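Local structure of TssK (Serratia sp. FS14, 5Y0E) at residues F42-L50 with T164-L172; H258-L267 with P287-C297. The protein is a structural component of the bacterial type VI secretion baseplate, where it probably helps connect the baseplate to the membrane complex. All coordinates share one frame; numbering follows the deposited sequence.

Interaction 1 (F42-L50 with T164-L172)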
ATOM      1  N   PHE A  42      -8.575  12.113   9.957  1.00 43.58           N
ATOM      2  CA  PHE A  42      -8.048  13.372   9.454  1.00 43.86           C
ATOM      3  C   PHE A  42      -7.337  14.206  10.507  1.00 43.76           C
ATOM      4  O   PHE A  42      -6.664  15.169  10.144  1.00 42.27           O
ATOM      5  CB  PHE A  42      -9.176  14.190   8.851  1.00 41.37           C
ATOM      6  CG  PHE A  42     -10.300  14.453   9.799  1.00 41.60           C
ATOM      7  CD1 PHE A  42     -10.220  15.462  10.726  1.00 38.87           C
ATOM      8  CD2 PHE A  42     -11.441  13.700   9.754  1.00 41.18           C
ATOM      9  CE1 PHE A  42     -11.235  15.699  11.586  1.00 37.05           C
ATOM     10  CE2 PHE A  42     -12.464  13.947  10.626  1.00 39.46           C
ATOM     11  CZ  PHE A  42     -12.359  14.944  11.534  1.00 37.61           C
ATOM     12  N   TRP A  43      -7.478  13.869  11.784  1.00 42.91           N
ATOM     13  CA  TRP A  43      -6.864  14.593  12.881  1.00 41.32           C
ATOM     14  C   TRP A  43      -5.557  13.936  13.282  1.00 40.87           C
ATOM     15  O   TRP A  43      -5.357  12.747  13.062  1.00 41.68           O
ATOM     16  CB  TRP A  43      -7.799  14.635  14.078  1.00 39.32           C
ATOM     17  CG  TRP A  43      -8.084  13.291  14.617  1.00 42.71           C
ATOM     18  CD1 TRP A  43      -7.470  12.681  15.665  1.00 42.86           C
ATOM     19  CD2 TRP A  43      -9.040  12.362  14.119  1.00 43.85           C
ATOM     20  NE1 TRP A  43      -7.994  11.440  15.858  1.00 43.34           N
ATOM     21  CE2 TRP A  43      -8.967  11.221  14.928  1.00 41.77           C
ATOM     22  CE3 TRP A  43      -9.960  12.388  13.071  1.00 43.55           C
ATOM     23  CZ2 TRP A  43      -9.777  10.117  14.727  1.00 46.44           C
ATOM     24  CZ3 TRP A  43     -10.756  11.304  12.866  1.00 41.66           C
ATOM     25  CH2 TRP A  43     -10.664  10.174  13.689  1.00 45.84           C
ATOM     26  N   GLY A  44      -4.671  14.713  13.861  1.00 38.98           N
ATOM     27  CA  GLY A  44      -3.452  14.194  14.429  1.00 38.30           C
ATOM     28  C   GLY A  44      -2.333  15.167  14.205  1.00 38.12           C
ATOM     29  O   GLY A  44      -2.548  16.281  13.751  1.00 41.80           O
ATOM     30  N   PHE A  45      -1.120  14.735  14.500  1.00 37.03           N
ATOM     31  CA  PHE A  45       0.074  15.542  14.315  1.00 37.69           C
ATOM     32  C   PHE A  45       0.764  15.193  13.015  1.00 36.58           C
ATOM     33  O   PHE A  45       0.885  14.024  12.657  1.00 37.51           O
ATOM     34  CB  PHE A  45       1.077  15.351  15.457  1.00 37.26           C
ATOM     35  CG  PHE A  45       0.631  15.940  16.727  1.00 37.58           C
ATOM     36  CD1 PHE A  45       0.819  17.278  16.979  1.00 39.73           C
ATOM     37  CD2 PHE A  45      -0.009  15.174  17.664  1.00 38.08           C
ATOM     38  CE1 PHE A  45       0.381  17.834  18.133  1.00 38.81           C
ATOM     39  CE2 PHE A  45      -0.449  15.728  18.827  1.00 39.02           C
ATOM     40  CZ  PHE A  45      -0.255  17.065  19.058  1.00 40.62           C
ATOM     41  N   LEU A  46       1.216  16.226  12.323  1.00 39.84           N
ATOM     42  CA  LEU A  46       2.240  16.095  11.308  1.00 38.53           C
ATOM     43  C   LEU A  46       3.619  16.176  11.905  1.00 39.13           C
ATOM     44  O   LEU A  46       4.531  15.499  11.449  1.00 39.52           O
ATOM     45  CB  LEU A  46       2.111  17.201  10.274  1.00 40.20           C
ATOM     46  CG  LEU A  46       0.962  17.050   9.325  1.00 40.97           C
ATOM     47  CD1 LEU A  46       0.693  18.393   8.770  1.00 43.13           C
ATOM     48  CD2 LEU A  46       1.377  16.081   8.254  1.00 38.81           C
ATOM     49  N   THR A  47       3.785  17.048  12.880  1.00 42.19           N
ATOM     50  CA  THR A  47       5.054  17.283  13.528  1.00 40.20           C
ATOM     51  C   THR A  47       4.790  17.517  15.003  1.00 42.03           C
ATOM     52  O   THR A  47       3.730  18.009  15.389  1.00 45.46           O
ATOM     53  CB  THR A  47       5.796  18.478  12.921  1.00 40.46           C
ATOM     54  OG1 THR A  47       4.956  19.633  12.927  1.00 42.84           O
ATOM     55  CG2 THR A  47       6.200  18.181  11.521  1.00 35.95           C
ATOM     56  N   LEU A  48       5.760  17.139  15.822  1.00 40.63           N
ATOM     57  CA  LEU A  48       5.617  17.230  17.269  1.00 42.99           C
ATOM     58  C   LEU A  48       7.015  17.255  17.844  1.00 48.15           C
ATOM     59  O   LEU A  48       7.768  16.302  17.656  1.00 53.04           O
ATOM     60  CB  LEU A  48       4.824  16.051  17.821  1.00 37.92           C
ATOM     61  CG  LEU A  48       4.447  16.082  19.281  1.00 37.32           C
ATOM     62  CD1 LEU A  48       4.014  17.459  19.642  1.00 44.57           C
ATOM     63  CD2 LEU A  48       3.322  15.159  19.514  1.00 38.83           C
ATOM     64  N   ASP A  49       7.378  18.343  18.511  1.00 49.66           N
ATOM     65  CA  ASP A  49       8.692  18.462  19.119  1.00 51.44           C
ATOM     66  C   ASP A  49       8.533  18.808  20.587  1.00 52.32           C
ATOM     67  O   ASP A  49       8.247  19.955  20.938  1.00 53.64           O
ATOM     68  CB  ASP A  49       9.550  19.502  18.419  1.00 50.87           C
ATOM     69  CG  ASP A  49      10.976  19.503  18.941  1.00 57.24           C
ATOM     70  OD1 ASP A  49      11.378  18.535  19.617  1.00 57.33           O
ATOM     71  OD2 ASP A  49      11.706  20.475  18.677  1.00 63.98           O
ATOM     72  N   LEU A  50       8.753  17.825  21.439  1.00 55.28           N
ATOM     73  CA  LEU A  50       8.685  18.051  22.867  1.00 55.25           C
ATOM     74  C   LEU A  50      10.009  18.611  23.370  1.00 56.97           C
ATOM     75  O   LEU A  50      11.083  18.186  22.943  1.00 57.79           O
ATOM     76  CB  LEU A  50       8.343  16.744  23.563  1.00 52.49           C
ATOM     77  CG  LEU A  50       7.760  16.848  24.947  1.00 52.10           C
ATOM     78  CD1 LEU A  50       6.768  15.742  25.103  1.00 48.19           C
ATOM     79  CD2 LEU A  50       8.879  16.722  25.952  1.00 63.54           C
ATOM     80  N   THR A 164     -11.824  19.380  22.177  1.00 45.93           N
ATOM     81  CA  THR A 164     -11.223  18.251  21.497  1.00 42.92           C
ATOM     82  C   THR A 164      -9.744  18.280  21.803  1.00 43.95           C
ATOM     83  O   THR A 164      -9.198  19.301  22.208  1.00 44.86           O
ATOM     84  CB  THR A 164     -11.441  18.261  19.981  1.00 43.36           C
ATOM     85  OG1 THR A 164     -10.767  19.376  19.397  1.00 49.44           O
ATOM     86  CG2 THR A 164     -12.900  18.295  19.637  1.00 41.68           C
ATOM     87  N   ALA A 165      -9.097  17.142  21.623  1.00 43.13           N
ATOM     88  CA  ALA A 165      -7.712  17.058  22.041  1.00 42.45           C
ATOM     89  C   ALA A 165      -6.997  15.969  21.273  1.00 42.74           C
ATOM     90  O   ALA A 165      -7.606  14.997  20.828  1.00 43.77           O
ATOM     91  CB  ALA A 165      -7.607  16.786  23.540  1.00 42.33           C
ATOM     92  N   LEU A 166      -5.690  16.130  21.160  1.00 40.73           N
ATOM     93  CA  LEU A 166      -4.813  15.118  20.612  1.00 41.60           C
ATOM     94  C   LEU A 166      -3.844  14.683  21.698  1.00 41.96           C
ATOM     95  O   LEU A 166      -3.304  15.518  22.420  1.00 46.09           O
ATOM     96  CB  LEU A 166      -4.030  15.649  19.403  1.00 40.97           C
ATOM     97  CG  LEU A 166      -4.752  16.264  18.212  1.00 38.06           C
ATOM     98  CD1 LEU A 166      -3.756  16.883  17.277  1.00 39.01           C
ATOM     99  CD2 LEU A 166      -5.551  15.236  17.496  1.00 40.14           C
ATOM    100  N   GLY A 167      -3.598  13.383  21.805  1.00 39.50           N
ATOM    101  CA  GLY A 167      -2.702  12.898  22.833  1.00 37.42           C
ATOM    102  C   GLY A 167      -1.255  13.191  22.496  1.00 40.19           C
ATOM    103  O   GLY A 167      -0.820  13.025  21.365  1.00 43.75           O
ATOM    104  N   VAL A 168      -0.491  13.606  23.501  1.00 43.62           N
ATOM    105  CA  VAL A 168       0.896  13.998  23.315  1.00 42.24           C
ATOM    106  C   VAL A 168       1.861  12.992  23.931  1.00 43.79           C
ATOM    107  O   VAL A 168       2.882  12.661  23.325  1.00 41.66           O
ATOM    108  CB  VAL A 168       1.143  15.412  23.888  1.00 40.01           C
ATOM    109  CG1 VAL A 168       2.614  15.777  23.814  1.00 38.42           C
ATOM    110  CG2 VAL A 168       0.280  16.436  23.179  1.00 39.52           C
ATOM    111  N   THR A 169       1.570  12.511  25.138  1.00 42.94           N
ATOM    112  CA  THR A 169       2.528  11.712  25.881  1.00 41.53           C
ATOM    113  C   THR A 169       1.888  11.221  27.167  1.00 46.29           C
ATOM    114  O   THR A 169       0.778  11.612  27.530  1.00 47.82           O
ATOM    115  CB  THR A 169       3.788  12.509  26.187  1.00 43.49           C
ATOM    116  OG1 THR A 169       4.824  11.615  26.571  1.00 46.34           O
ATOM    117  CG2 THR A 169       3.537  13.495  27.283  1.00 43.74           C
ATOM    118  N   ARG A 170       2.611  10.351  27.857  1.00 51.53           N
ATOM    119  CA  ARG A 170       2.183   9.848  29.155  1.00 55.00           C
ATOM    120  C   ARG A 170       3.308  10.006  30.161  1.00 54.66           C
ATOM    121  O   ARG A 170       4.454   9.630  29.893  1.00 49.40           O
ATOM    122  CB  ARG A 170       1.750   8.390  29.076  1.00 54.38           C
ATOM    123  CG  ARG A 170       1.722   7.683  30.415  1.00 59.99           C
ATOM    124  CD  ARG A 170       1.195   6.255  30.284  1.00 62.19           C
ATOM    125  NE  ARG A 170      -0.250   6.223  30.347  1.00 66.30           N
ATOM    126  CZ  ARG A 170      -0.937   5.655  31.327  1.00 68.45           C
ATOM    127  NH1 ARG A 170      -0.300   5.042  32.315  1.00 71.57           N
ATOM    128  NH2 ARG A 170      -2.261   5.686  31.308  1.00 70.89           N
ATOM    129  N   VAL A 171       2.985  10.581  31.308  1.00 60.41           N
ATOM    130  CA  VAL A 171       3.933  10.676  32.409  1.00 60.18           C
ATOM    131  C   VAL A 171       3.863   9.389  33.213  1.00 59.17           C
ATOM    132  O   VAL A 171       2.795   9.001  33.687  1.00 62.54           O
ATOM    133  CB  VAL A 171       3.650  11.890  33.302  1.00 58.49           C
ATOM    134  CG1 VAL A 171       4.738  11.995  34.341  1.00 62.82           C
ATOM    135  CG2 VAL A 171       3.593  13.162  32.491  1.00 53.82           C
ATOM    136  N   LEU A 172       4.995   8.718  33.352  1.00 60.12           N
ATOM    137  CA  LEU A 172       5.044   7.503  34.149  1.00 62.34           C
ATOM    138  C   LEU A 172       5.460   7.780  35.582  1.00 66.76           C
ATOM    139  O   LEU A 172       4.881   7.221  36.516  1.00 70.30           O
ATOM    140  CB  LEU A 172       6.018   6.506  33.536  1.00 61.84           C
ATOM    141  CG  LEU A 172       5.590   5.858  32.231  1.00 58.04           C
ATOM    142  CD1 LEU A 172       6.700   4.966  31.731  1.00 55.64           C
ATOM    143  CD2 LEU A 172       4.295   5.096  32.416  1.00 51.99           C
TER

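Interaction 2 (H258-L267 with P287-C297)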
ATOM      1  N   HIS A 258       0.415   8.304   5.695  1.00 32.13           N
ATOM      2  CA  HIS A 258      -0.525   8.197   6.797  1.00 32.87           C
ATOM      3  C   HIS A 258      -0.481   6.795   7.416  1.00 36.43           C
ATOM      4  O   HIS A 258      -0.427   5.794   6.696  1.00 35.98           O
ATOM      5  CB  HIS A 258      -1.937   8.521   6.305  1.00 32.40           C
ATOM      6  CG  HIS A 258      -2.973   8.628   7.385  1.00 31.80           C
ATOM      7  ND1 HIS A 258      -3.254   7.607   8.263  1.00 34.65           N
ATOM      8  CD2 HIS A 258      -3.834   9.623   7.690  1.00 35.76           C
ATOM      9  CE1 HIS A 258      -4.230   7.971   9.068  1.00 36.50           C
ATOM     10  NE2 HIS A 258      -4.595   9.193   8.747  1.00 34.84           N
ATOM     11  N   PRO A 259      -0.508   6.705   8.749  1.00 36.20           N
ATOM     12  CA  PRO A 259      -0.427   5.403   9.437  1.00 35.16           C
ATOM     13  C   PRO A 259      -1.492   4.403   9.057  1.00 34.33           C
ATOM     14  O   PRO A 259      -1.222   3.206   9.048  1.00 32.83           O
ATOM     15  CB  PRO A 259      -0.576   5.794  10.912  1.00 36.36           C
ATOM     16  CG  PRO A 259      -0.089   7.173  10.975  1.00 36.16           C
ATOM     17  CD  PRO A 259      -0.367   7.831   9.679  1.00 36.42           C
ATOM     18  N   GLU A 260      -2.699   4.848   8.766  1.00 32.37           N
ATOM     19  CA  GLU A 260      -3.739   3.903   8.444  1.00 33.47           C
ATOM     20  C   GLU A 260      -3.409   3.161   7.175  1.00 34.82           C
ATOM     21  O   GLU A 260      -3.717   1.978   7.044  1.00 38.23           O
ATOM     22  CB  GLU A 260      -5.067   4.616   8.336  1.00 31.19           C
ATOM     23  CG  GLU A 260      -6.188   3.712   7.930  1.00 40.28           C
ATOM     24  CD  GLU A 260      -6.382   3.632   6.408  1.00 38.41           C
ATOM     25  OE1 GLU A 260      -6.093   4.612   5.686  1.00 39.76           O
ATOM     26  OE2 GLU A 260      -6.822   2.585   5.939  1.00 38.85           O
ATOM     27  N   ARG A 261      -2.749   3.820   6.249  1.00 33.44           N
ATOM     28  CA  ARG A 261      -2.392   3.144   5.029  1.00 33.24           C
ATOM     29  C   ARG A 261      -1.334   2.089   5.300  1.00 34.65           C
ATOM     30  O   ARG A 261      -1.417   0.964   4.804  1.00 35.61           O
ATOM     31  CB  ARG A 261      -1.936   4.188   4.016  1.00 34.88           C
ATOM     32  CG  ARG A 261      -1.591   3.663   2.677  1.00 41.02           C
ATOM     33  CD  ARG A 261      -0.985   4.746   1.839  1.00 44.48           C
ATOM     34  NE  ARG A 261      -0.596   4.237   0.539  1.00 44.62           N
ATOM     35  CZ  ARG A 261       0.286   4.818  -0.245  1.00 44.40           C
ATOM     36  NH1 ARG A 261       0.854   5.932   0.136  1.00 45.49           N
ATOM     37  NH2 ARG A 261       0.599   4.275  -1.398  1.00 46.07           N
ATOM     38  N   LEU A 262      -0.359   2.420   6.124  1.00 33.88           N
ATOM     39  CA  LEU A 262       0.671   1.455   6.452  1.00 32.72           C
ATOM     40  C   LEU A 262       0.103   0.267   7.215  1.00 38.31           C
ATOM     41  O   LEU A 262       0.529  -0.872   7.012  1.00 36.55           O
ATOM     42  CB  LEU A 262       1.746   2.139   7.259  1.00 32.96           C
ATOM     43  CG  LEU A 262       2.926   1.274   7.630  1.00 32.88           C
ATOM     44  CD1 LEU A 262       3.792   0.957   6.442  1.00 28.63           C
ATOM     45  CD2 LEU A 262       3.684   2.028   8.651  1.00 30.64           C
ATOM     46  N   PHE A 263      -0.854   0.521   8.096  1.00 32.01           N
ATOM     47  CA  PHE A 263      -1.414  -0.536   8.905  1.00 33.65           C
ATOM     48  C   PHE A 263      -2.147  -1.538   8.036  1.00 36.72           C
ATOM     49  O   PHE A 263      -1.968  -2.752   8.179  1.00 38.55           O
ATOM     50  CB  PHE A 263      -2.338   0.074   9.947  1.00 32.71           C
ATOM     51  CG  PHE A 263      -2.873  -0.897  10.924  1.00 33.72           C
ATOM     52  CD1 PHE A 263      -3.986  -1.660  10.626  1.00 35.29           C
ATOM     53  CD2 PHE A 263      -2.284  -1.035  12.171  1.00 36.42           C
ATOM     54  CE1 PHE A 263      -4.489  -2.565  11.540  1.00 37.21           C
ATOM     55  CE2 PHE A 263      -2.790  -1.928  13.092  1.00 35.59           C
ATOM     56  CZ  PHE A 263      -3.885  -2.692  12.775  1.00 36.47           C
ATOM     57  N   ALA A 264      -2.985  -1.040   7.130  1.00 36.94           N
ATOM     58  CA  ALA A 264      -3.753  -1.921   6.267  1.00 33.98           C
ATOM     59  C   ALA A 264      -2.852  -2.848   5.467  1.00 34.53           C
ATOM     60  O   ALA A 264      -3.190  -4.007   5.241  1.00 38.12           O
ATOM     61  CB  ALA A 264      -4.623  -1.090   5.343  1.00 35.70           C
ATOM     62  N   ASP A 265      -1.700  -2.367   5.036  1.00 33.61           N
ATOM     63  CA  ASP A 265      -0.798  -3.259   4.336  1.00 34.99           C
ATOM     64  C   ASP A 265      -0.230  -4.317   5.277  1.00 36.12           C
ATOM     65  O   ASP A 265      -0.142  -5.487   4.920  1.00 36.81           O
ATOM     66  CB  ASP A 265       0.326  -2.463   3.673  1.00 33.34           C
ATOM     67  CG  ASP A 265      -0.100  -1.772   2.395  1.00 45.93           C
ATOM     68  OD1 ASP A 265      -1.220  -1.977   1.899  1.00 40.93           O
ATOM     69  OD2 ASP A 265       0.711  -1.013   1.856  1.00 42.39           O
ATOM     70  N   TRP A 266       0.166  -3.920   6.479  1.00 33.36           N
ATOM     71  CA  TRP A 266       0.835  -4.841   7.374  1.00 31.06           C
ATOM     72  C   TRP A 266      -0.135  -5.871   7.946  1.00 33.30           C
ATOM     73  O   TRP A 266       0.237  -7.022   8.159  1.00 33.59           O
ATOM     74  CB  TRP A 266       1.536  -4.041   8.469  1.00 32.18           C
ATOM     75  CG  TRP A 266       2.741  -3.340   7.969  1.00 31.43           C
ATOM     76  CD1 TRP A 266       3.138  -3.250   6.694  1.00 29.76           C
ATOM     77  CD2 TRP A 266       3.730  -2.662   8.740  1.00 29.45           C
ATOM     78  NE1 TRP A 266       4.302  -2.563   6.609  1.00 35.01           N
ATOM     79  CE2 TRP A 266       4.687  -2.189   7.856  1.00 29.21           C
ATOM     80  CE3 TRP A 266       3.906  -2.431  10.091  1.00 32.63           C
ATOM     81  CZ2 TRP A 266       5.805  -1.493   8.272  1.00 33.57           C
ATOM     82  CZ3 TRP A 266       5.010  -1.716  10.498  1.00 32.55           C
ATOM     83  CH2 TRP A 266       5.943  -1.262   9.596  1.00 30.03           C
ATOM     84  N   LEU A 267      -1.386  -5.488   8.150  1.00 32.66           N
ATOM     85  CA  LEU A 267      -2.378  -6.439   8.607  1.00 35.35           C
ATOM     86  C   LEU A 267      -2.567  -7.563   7.606  1.00 33.95           C
ATOM     87  O   LEU A 267      -2.629  -8.736   7.980  1.00 51.13           O
ATOM     88  CB  LEU A 267      -3.687  -5.722   8.849  1.00 32.28           C
ATOM     89  CG  LEU A 267      -4.886  -6.568   9.214  1.00 35.04           C
ATOM     90  CD1 LEU A 267      -4.630  -7.323  10.509  1.00 31.90           C
ATOM     91  CD2 LEU A 267      -6.073  -5.668   9.355  1.00 32.48           C
ATOM     92  N   PRO A 287      -6.051  -7.693  14.989  1.00 37.80           N
ATOM     93  CA  PRO A 287      -5.741  -6.327  15.403  1.00 41.43           C
ATOM     94  C   PRO A 287      -6.522  -5.314  14.570  1.00 40.92           C
ATOM     95  O   PRO A 287      -6.635  -5.449  13.361  1.00 43.02           O
ATOM     96  CB  PRO A 287      -4.233  -6.226  15.157  1.00 36.18           C
ATOM     97  CG  PRO A 287      -3.781  -7.596  15.094  1.00 35.74           C
ATOM     98  CD  PRO A 287      -4.866  -8.397  14.514  1.00 36.85           C
ATOM     99  N   VAL A 288      -7.073  -4.302  15.228  1.00 40.33           N
ATOM    100  CA  VAL A 288      -7.941  -3.324  14.589  1.00 42.60           C
ATOM    101  C   VAL A 288      -7.273  -1.958  14.639  1.00 40.48           C
ATOM    102  O   VAL A 288      -6.871  -1.500  15.709  1.00 41.06           O
ATOM    103  CB  VAL A 288      -9.329  -3.269  15.246  1.00 40.31           C
ATOM    104  CG1 VAL A 288     -10.121  -2.130  14.638  1.00 40.98           C
ATOM    105  CG2 VAL A 288     -10.074  -4.590  15.059  1.00 35.48           C
ATOM    106  N   TYR A 289      -7.155  -1.309  13.483  1.00 39.55           N
ATOM    107  CA  TYR A 289      -6.572   0.027  13.446  1.00 37.67           C
ATOM    108  C   TYR A 289      -7.288   0.953  14.412  1.00 38.99           C
ATOM    109  O   TYR A 289      -8.512   1.043  14.417  1.00 39.87           O
ATOM    110  CB  TYR A 289      -6.645   0.614  12.041  1.00 37.48           C
ATOM    111  CG  TYR A 289      -5.994   1.955  11.970  1.00 36.81           C
ATOM    112  CD1 TYR A 289      -4.615   2.067  11.982  1.00 37.66           C
ATOM    113  CD2 TYR A 289      -6.748   3.115  11.909  1.00 37.30           C
ATOM    114  CE1 TYR A 289      -4.013   3.278  11.934  1.00 37.15           C
ATOM    115  CE2 TYR A 289      -6.144   4.321  11.867  1.00 37.54           C
ATOM    116  CZ  TYR A 289      -4.778   4.400  11.870  1.00 36.30           C
ATOM    117  OH  TYR A 289      -4.163   5.607  11.830  1.00 37.25           O
ATOM    118  N   ASP A 290      -6.514   1.641  15.227  1.00 38.55           N
ATOM    119  CA  ASP A 290      -7.041   2.621  16.162  1.00 39.83           C
ATOM    120  C   ASP A 290      -6.159   3.845  16.021  1.00 41.05           C
ATOM    121  O   ASP A 290      -5.001   3.835  16.451  1.00 46.10           O
ATOM    122  CB  ASP A 290      -7.048   2.095  17.601  1.00 39.72           C
ATOM    123  CG  ASP A 290      -7.743   3.026  18.572  1.00 41.37           C
ATOM    124  OD1 ASP A 290      -7.899   4.211  18.293  1.00 45.19           O
ATOM    125  OD2 ASP A 290      -8.124   2.578  19.654  1.00 45.59           O
ATOM    126  N   HIS A 291      -6.707   4.897  15.417  1.00 40.77           N
ATOM    127  CA  HIS A 291      -5.896   6.075  15.161  1.00 41.26           C
ATOM    128  C   HIS A 291      -5.377   6.689  16.454  1.00 42.80           C
ATOM    129  O   HIS A 291      -4.284   7.249  16.478  1.00 42.27           O
ATOM    130  CB  HIS A 291      -6.699   7.096  14.352  1.00 38.42           C
ATOM    131  CG  HIS A 291      -5.862   8.173  13.739  1.00 41.38           C
ATOM    132  ND1 HIS A 291      -4.869   7.913  12.826  1.00 41.03           N
ATOM    133  CD2 HIS A 291      -5.858   9.512  13.926  1.00 43.09           C
ATOM    134  CE1 HIS A 291      -4.291   9.043  12.475  1.00 42.03           C
ATOM    135  NE2 HIS A 291      -4.873  10.028  13.127  1.00 42.77           N
ATOM    136  N   ASP A 292      -6.127   6.575  17.542  1.00 42.82           N
ATOM    137  CA  ASP A 292      -5.739   7.197  18.797  1.00 41.75           C
ATOM    138  C   ASP A 292      -5.077   6.223  19.763  1.00 43.55           C
ATOM    139  O   ASP A 292      -4.967   6.527  20.944  1.00 49.92           O
ATOM    140  CB  ASP A 292      -6.943   7.872  19.448  1.00 40.92           C
ATOM    141  CG  ASP A 292      -7.467   9.042  18.628  1.00 44.82           C
ATOM    142  OD1 ASP A 292      -6.787  10.080  18.574  1.00 45.54           O
ATOM    143  OD2 ASP A 292      -8.555   8.930  18.031  1.00 44.06           O
ATOM    144  N   ASN A 293      -4.619   5.070  19.284  1.00 44.45           N
ATOM    145  CA  ASN A 293      -3.781   4.199  20.088  1.00 42.16           C
ATOM    146  C   ASN A 293      -2.876   3.366  19.194  1.00 41.05           C
ATOM    147  O   ASN A 293      -3.001   2.141  19.127  1.00 39.14           O
ATOM    148  CB  ASN A 293      -4.637   3.301  20.976  1.00 44.73           C
ATOM    149  CG  ASN A 293      -3.834   2.636  22.085  1.00 47.80           C
ATOM    150  OD1 ASN A 293      -2.607   2.533  22.035  1.00 46.42           O
ATOM    151  ND2 ASN A 293      -4.534   2.192  23.095  1.00 49.46           N
ATOM    152  N   LEU A 294      -1.946   4.030  18.524  1.00 41.25           N
ATOM    153  CA  LEU A 294      -1.174   3.363  17.496  1.00 39.66           C
ATOM    154  C   LEU A 294      -0.173   2.392  18.076  1.00 40.27           C
ATOM    155  O   LEU A 294       0.082   1.353  17.467  1.00 41.28           O
ATOM    156  CB  LEU A 294      -0.480   4.395  16.610  1.00 40.92           C
ATOM    157  CG  LEU A 294      -1.438   5.195  15.710  1.00 42.80           C
ATOM    158  CD1 LEU A 294      -0.732   6.326  15.001  1.00 41.81           C
ATOM    159  CD2 LEU A 294      -2.132   4.322  14.706  1.00 36.80           C
ATOM    160  N   ALA A 295       0.382   2.698  19.251  1.00 42.55           N
ATOM    161  CA  ALA A 295       1.299   1.770  19.908  1.00 41.34           C
ATOM    162  C   ALA A 295       0.641   0.423  20.181  1.00 38.83           C
ATOM    163  O   ALA A 295       1.241  -0.630  19.954  1.00 38.14           O
ATOM    164  CB  ALA A 295       1.820   2.375  21.200  1.00 40.56           C
ATOM    165  N   LEU A 296      -0.594   0.435  20.654  1.00 37.54           N
ATOM    166  CA  LEU A 296      -1.290  -0.815  20.897  1.00 38.99           C
ATOM    167  C   LEU A 296      -1.479  -1.606  19.615  1.00 40.38           C
ATOM    168  O   LEU A 296      -1.028  -2.749  19.511  1.00 44.83           O
ATOM    169  CB  LEU A 296      -2.639  -0.550  21.543  1.00 38.77           C
ATOM    170  CG  LEU A 296      -3.398  -1.852  21.728  1.00 40.70           C
ATOM    171  CD1 LEU A 296      -2.810  -2.634  22.874  1.00 38.97           C
ATOM    172  CD2 LEU A 296      -4.866  -1.617  21.936  1.00 41.20           C
ATOM    173  N   CYS A 297      -2.158  -1.015  18.627  1.00 41.26           N
ATOM    174  CA  CYS A 297      -2.552  -1.782  17.453  1.00 40.59           C
ATOM    175  C   CYS A 297      -1.353  -2.108  16.580  1.00 38.47           C
ATOM    176  O   CYS A 297      -1.259  -3.216  16.058  1.00 39.29           O
ATOM    177  CB  CYS A 297      -3.647  -1.060  16.654  1.00 39.15           C
ATOM    178  SG  CYS A 297      -3.285   0.513  15.861  1.00 41.15           S
TER

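Interaction 1 (F42-L50 with T164-L172)
L166 reaches between W43 and F45 and meets each in a different manner. Its CD2 branch lies at the edge of the indole, near the ring plane, 3.7 Å from W43 CD1. The CD1 branch packs against the carbonyl of G44, 3.8 Å from G44 O, and at the same time sits over one face of the F45 phenyl. There it makes a CH-pi contact, CD1 of L166 being 4.0 Å from the F45 ring centroid and 18° off the normal. The two side chains run alongside each other but point opposite ways, and L166 CB comes 3.6 Å from F45 CE2. With CG anti to the carbonyl carbon (chi1 -70°), the outer part of the F45 ring comes up against segment 164-172, where G167 O meets the ring edge near its plane and V168 CG2 approaches obliquely. The other face is covered from within segment 42-50, past the corner at L46: L48 CD2 stands 3.7 Å above the F45 plane, over the centre. The contact thus joins two sheets in the manner of a beta sandwich. Strand 44-50 is an outer strand of the three-stranded antiparallel sheet, strand 163-174 an inner one of the six-stranded mixed sheet, and segments 47-50 and 164-172 cross at -30° with axes 9.5 Å apart at closest. Each strand carries a classic beta bulge, L46 and T47 facing S66, V168 and T169 facing V98. Beyond the first bulge, L48 and L50 both pack on V168. L50 CD1 lies 4.3 Å from V168 CG1 and also brushes the methyl of T169. A65 of strand 62-68 and L100 of strand 96-103 pack against F45 as well.

Interaction 2 (H258-L267 with P287-C297)
Y289 lies against the first turns of helix 259-273, with E260 over a face of its ring and F263 at the edge. This helix, capped at its N-terminus by H258, and helix 294-309 pack together in a helical bundle with helices 197-222 and 229-253, and segment 287-293 leads into the second of them, helix 294-309. E260 CB sits 3.9 Å from the Y289 ring centroid. The edge of that ring is turned to the face of F263 in a T-shaped pair, with the F263 and Y289 centroids 5.4 Å apart and the planes at 66°. F263 leaves the helix with CG opposite its backbone N (chi1 -174°), which sets one ring face against Y289 and the CE2 edge beside C297; CE2 of F263 comes within 3.7 Å of C297 SG, a sulfur-aromatic contact from an oblique direction. P287 O and C297 O lie at the F263 ring edge, near its plane, and L267 CD1 rests on P287. Back at the N-terminal end of the helix, H258 CE1 approaches H291 CE1 to 3.6 Å, though the two imidazoles barely overlap.

Several bonds position these groups. Y289 OH and H291 ND1 share a short hydrogen bond of 2.6 Å, and H258 ND1 accepts E260 N in its ring plane at 2.9 Å and 164°. The carboxylate of E260 faces the trimer interface, where OE2 meets H250 and R261 of the third subunit. Within segment 287-297, D290 N donates to C297 SG at 3.5 Å, and N293 OD1 caps helix 294-309 by accepting L296 N at 3.2 Å.

Interaction 1 joins two beta sheets and interaction 2 a helix with the loop that leads into the next one. Both are mainly apolar between their segments, but interaction 2 is the more buried and adds polar bonds within its segments, histidine and asparagine caps among them, whereas interaction 1 is partly buried. The two meet directly: H291 NE2 and D292 OD1 probably hydrogen-bond to W43 O and W43 NE1, and the W43 and H291 rings pack edge-to-face. W43 therefore links the sheets to the helical bundle. Interaction 2 also borders the third subunit through E260, A264, L267 and Y289, and the second through R261; segment 42-50 reaches the second subunit through F42 and L46, which do not touch 164-172.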